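Uncharacterized protein HI_0666 (Haemophilus influenzae, PDB 7CZO) is of uncharacterised function but, as the N-terminal domain of a HipA toxin, probably belongs to a three-component HipBA toxin-antitoxin system. Local coordinates at residues Arg2-Val10 / Ile17-Arg25. Residues are numbered along the deposited sequence; the frame is centred on the assembly and turned at random.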
loop_
_atom_site.group_PDB
_atom_site.type_symbol
_atom_site.label_atom_id
_atom_site.label_comp_id
_atom_site.label_asym_id
_atom_site.label_seq_id
_atom_site.Cartn_x
_atom_site.Cartn_y
_atom_site.Cartn_z
ATOM N N ARG A 2 13.075 -5.209 -13.561
ATOM C CA ARG A 2 13.481 -3.933 -14.171
ATOM C C ARG A 2 12.287 -2.966 -14.161
ATOM O O ARG A 2 11.142 -3.358 -14.446
ATOM C CB ARG A 2 14.011 -4.118 -15.601
ATOM C CG ARG A 2 15.192 -5.079 -15.738
ATOM C CD ARG A 2 14.730 -6.486 -16.106
ATOM N NE ARG A 2 15.624 -7.599 -15.742
ATOM C CZ ARG A 2 16.869 -7.789 -16.195
ATOM N NH1 ARG A 2 17.546 -8.863 -15.821
ATOM N NH2 ARG A 2 17.465 -6.916 -17.004
ATOM N N ASP A 3 12.583 -1.710 -13.844
ATOM C CA ASP A 3 11.575 -0.681 -13.479
ATOM C C ASP A 3 10.791 -0.117 -14.697
ATOM O O ASP A 3 11.041 -0.547 -15.822
ATOM C CB ASP A 3 12.284 0.441 -12.690
ATOM C CG ASP A 3 13.518 0.949 -13.388
ATOM O OD1 ASP A 3 14.317 0.095 -13.841
ATOM O OD2 ASP A 3 13.676 2.184 -13.485
ATOM N N LEU A 4 9.823 0.795 -14.523
ATOM C CA LEU A 4 9.305 1.319 -13.249
ATOM C C LEU A 4 7.827 0.854 -13.095
ATOM O O LEU A 4 7.303 0.220 -14.002
ATOM C CB LEU A 4 9.409 2.858 -13.282
ATOM C CG LEU A 4 10.772 3.554 -13.392
ATOM C CD1 LEU A 4 10.654 4.863 -14.168
ATOM C CD2 LEU A 4 11.380 3.795 -12.012
ATOM N N VAL A 5 7.141 1.141 -11.988
ATOM C CA VAL A 5 7.702 1.839 -10.840
ATOM C C VAL A 5 7.546 0.901 -9.632
ATOM O O VAL A 5 8.103 -0.208 -9.632
ATOM C CB VAL A 5 7.085 3.276 -10.611
ATOM C CG1 VAL A 5 8.148 4.268 -10.132
ATOM C CG2 VAL A 5 6.419 3.830 -11.866
ATOM N N ARG A 6 6.725 1.302 -8.666
ATOM C CA ARG A 6 6.905 0.928 -7.269
ATOM C C ARG A 6 6.007 -0.242 -6.806
ATOM O O ARG A 6 4.798 -0.259 -7.039
ATOM C CB ARG A 6 6.644 2.165 -6.408
ATOM C CG ARG A 6 7.607 3.319 -6.622
ATOM C CD ARG A 6 8.924 3.080 -5.887
ATOM N NE ARG A 6 8.938 3.656 -4.536
ATOM C CZ ARG A 6 9.931 3.507 -3.656
ATOM N NH1 ARG A 6 10.998 2.788 -3.976
ATOM N NH2 ARG A 6 9.853 4.065 -2.450
ATOM N N SER A 7 6.615 -1.202 -6.125
ATOM C CA SER A 7 5.943 -2.389 -5.689
ATOM C C SER A 7 6.225 -2.648 -4.182
ATOM O O SER A 7 7.339 -2.427 -3.712
ATOM C CB SER A 7 6.426 -3.554 -6.556
ATOM O OG SER A 7 5.763 -4.770 -6.226
ATOM N N GLY A 8 5.217 -3.124 -3.440
ATOM C CA GLY A 8 5.379 -3.528 -2.034
ATOM C C GLY A 8 4.698 -4.855 -1.777
ATOM O O GLY A 8 3.541 -5.045 -2.148
ATOM N N LYS A 9 5.414 -5.800 -1.189
ATOM C CA LYS A 9 4.794 -7.037 -0.719
ATOM C C LYS A 9 3.980 -6.701 0.537
ATOM O O LYS A 9 4.424 -5.952 1.406
ATOM C CB LYS A 9 5.848 -8.080 -0.346
ATOM C CG LYS A 9 6.308 -9.028 -1.438
ATOM C CD LYS A 9 7.632 -9.692 -1.018
ATOM C CE LYS A 9 7.699 -11.197 -1.299
ATOM N NZ LYS A 9 8.128 -12.018 -0.119
ATOM N N VAL A 10 2.798 -7.292 0.632
ATOM C CA VAL A 10 1.856 -6.979 1.682
ATOM C C VAL A 10 1.667 -8.175 2.566
ATOM O O VAL A 10 1.267 -9.243 2.103
ATOM C CB VAL A 10 0.505 -6.587 1.075
ATOM C CG1 VAL A 10 -0.599 -6.587 2.131
ATOM C CG2 VAL A 10 0.641 -5.215 0.378
ATOM N N ILE A 17 0.230 -11.818 1.816
ATOM C CA ILE A 17 -1.092 -11.981 1.211
ATOM C C ILE A 17 -1.240 -11.365 -0.195
ATOM O O ILE A 17 -2.229 -11.654 -0.875
ATOM C CB ILE A 17 -2.196 -11.396 2.100
ATOM C CG1 ILE A 17 -2.128 -9.877 2.102
ATOM C CG2 ILE A 17 -2.068 -11.898 3.516
ATOM C CD1 ILE A 17 -3.219 -9.198 2.902
ATOM N N GLY A 18 -0.308 -10.509 -0.635
ATOM C CA GLY A 18 -0.463 -9.865 -1.954
ATOM C C GLY A 18 0.482 -8.717 -2.247
ATOM O O GLY A 18 1.472 -8.548 -1.552
ATOM N N LEU A 19 0.150 -7.888 -3.239
ATOM C CA LEU A 19 1.126 -6.927 -3.803
ATOM C C LEU A 19 0.471 -5.594 -4.069
ATOM O O LEU A 19 -0.579 -5.539 -4.671
ATOM C CB LEU A 19 1.677 -7.444 -5.130
ATOM C CG LEU A 19 2.461 -8.754 -5.067
ATOM C CD1 LEU A 19 2.490 -9.411 -6.435
ATOM C CD2 LEU A 19 3.871 -8.487 -4.550
ATOM N N LEU A 20 1.077 -4.508 -3.626
ATOM C CA LEU A 20 0.493 -3.204 -3.859
ATOM C C LEU A 20 1.493 -2.462 -4.729
ATOM O O LEU A 20 2.657 -2.336 -4.334
ATOM C CB LEU A 20 0.279 -2.505 -2.529
ATOM C CG LEU A 20 -0.129 -1.047 -2.613
ATOM C CD1 LEU A 20 -1.545 -0.883 -3.093
ATOM C CD2 LEU A 20 0.030 -0.424 -1.241
ATOM N N ARG A 21 1.058 -2.007 -5.909
ATOM C CA ARG A 21 1.982 -1.461 -6.925
ATOM C C ARG A 21 1.469 -0.138 -7.314
ATOM O O ARG A 21 0.255 0.070 -7.279
ATOM C CB ARG A 21 2.063 -2.317 -8.192
ATOM C CG ARG A 21 1.883 -3.801 -7.935
ATOM C CD ARG A 21 2.538 -4.692 -8.962
ATOM N NE ARG A 21 3.760 -5.309 -8.444
ATOM C CZ ARG A 21 4.484 -6.208 -9.110
ATOM N NH1 ARG A 21 4.105 -6.606 -10.329
ATOM N NH2 ARG A 21 5.590 -6.713 -8.554
ATOM N N GLU A 22 2.391 0.769 -7.647
ATOM C CA GLU A 22 2.038 2.056 -8.265
ATOM C C GLU A 22 2.722 2.203 -9.619
ATOM O O GLU A 22 3.854 1.718 -9.830
ATOM C CB GLU A 22 2.437 3.218 -7.404
ATOM C CG GLU A 22 1.942 4.551 -7.925
ATOM C CD GLU A 22 2.652 5.744 -7.303
ATOM O OE1 GLU A 22 3.745 5.570 -6.700
ATOM O OE2 GLU A 22 2.119 6.870 -7.448
ATOM N N ASP A 23 1.990 2.840 -10.537
ATOM C CA ASP A 23 2.469 3.132 -11.888
ATOM C C ASP A 23 1.796 4.435 -12.355
ATOM O O ASP A 23 0.988 5.039 -11.588
ATOM C CB ASP A 23 2.231 1.904 -12.826
ATOM C CG ASP A 23 0.713 1.680 -13.264
ATOM O OD1 ASP A 23 -0.231 2.542 -13.049
ATOM O OD2 ASP A 23 0.490 0.582 -13.868
ATOM N N HIS A 24 2.105 4.865 -13.584
ATOM C CA HIS A 24 1.580 6.141 -14.139
ATOM C C HIS A 24 0.079 6.218 -14.016
ATOM O O HIS A 24 -0.449 7.282 -13.691
ATOM C CB HIS A 24 2.067 6.412 -15.611
ATOM C CG HIS A 24 1.089 6.044 -16.718
ATOM N ND1 HIS A 24 1.312 5.003 -17.601
ATOM C CD2 HIS A 24 -0.066 6.634 -17.135
ATOM C CE1 HIS A 24 0.335 4.952 -18.491
ATOM N NE2 HIS A 24 -0.524 5.921 -18.220
ATOM N N ARG A 25 -0.611 5.101 -14.279
ATOM C CA ARG A 25 -2.077 5.096 -14.202
ATOM C C ARG A 25 -2.560 5.168 -12.760
ATOM O O ARG A 25 -3.551 5.831 -12.465
ATOM C CB ARG A 25 -2.652 3.862 -14.900
ATOM C CG ARG A 25 -3.257 4.189 -16.239
ATOM C CD ARG A 25 -3.775 2.947 -16.902
ATOM N NE ARG A 25 -2.667 2.163 -17.411
ATOM C CZ ARG A 25 -2.034 2.419 -18.550
ATOM N NH1 ARG A 25 -2.399 3.454 -19.268
ATOM N NH2 ARG A 25 -1.025 1.652 -18.965
#
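R21 and S7, a non-hydrogen-bonded pair of neighbouring antiparallel strands, join through their side chains: R21 NE donates to S7 OG at 3.0 Å, with the hydroxyl oxygen at the guanidinium edge, only 11° out of its plane. The S7 torsion (chi1 -178°) swings OG away from the main-chain N, to where R21 NE reaches it; E103 holds both, hydrogen-bonded to S7 OG and salt-bridged to R21 NH2. Backbone bonds fix the register. R6 and E22 bond reciprocally, E22 N to R6 O measuring 2.7 Å; G8 and L20 do the same, with L20 N to G8 O at 2.9 Å and nearly straight (171°). At the other end V10 N reaches G18 O, while V10 O accepts I17 N at 2.8 Å and, weakly, G18 N at 3.4 Å. Apolar packing centres on V10, whose CG1 meets I17 CG1 at 3.6 Å and whose CG2 meets L20 CB at 4.0 Å; beyond, F85 of helix 82-91 touches L20, R6 and E22. On the face of S7 and R21, the K9 and L19 side chains lie side by side, K9 CG 4.0 Å from L19 CD2. With I17 and G18 both opposite V10, the geometry defines a classic beta bulge in the hairpin of strands 7-12 and 15-22, within the HipA N-terminal domain's antiparallel sheet.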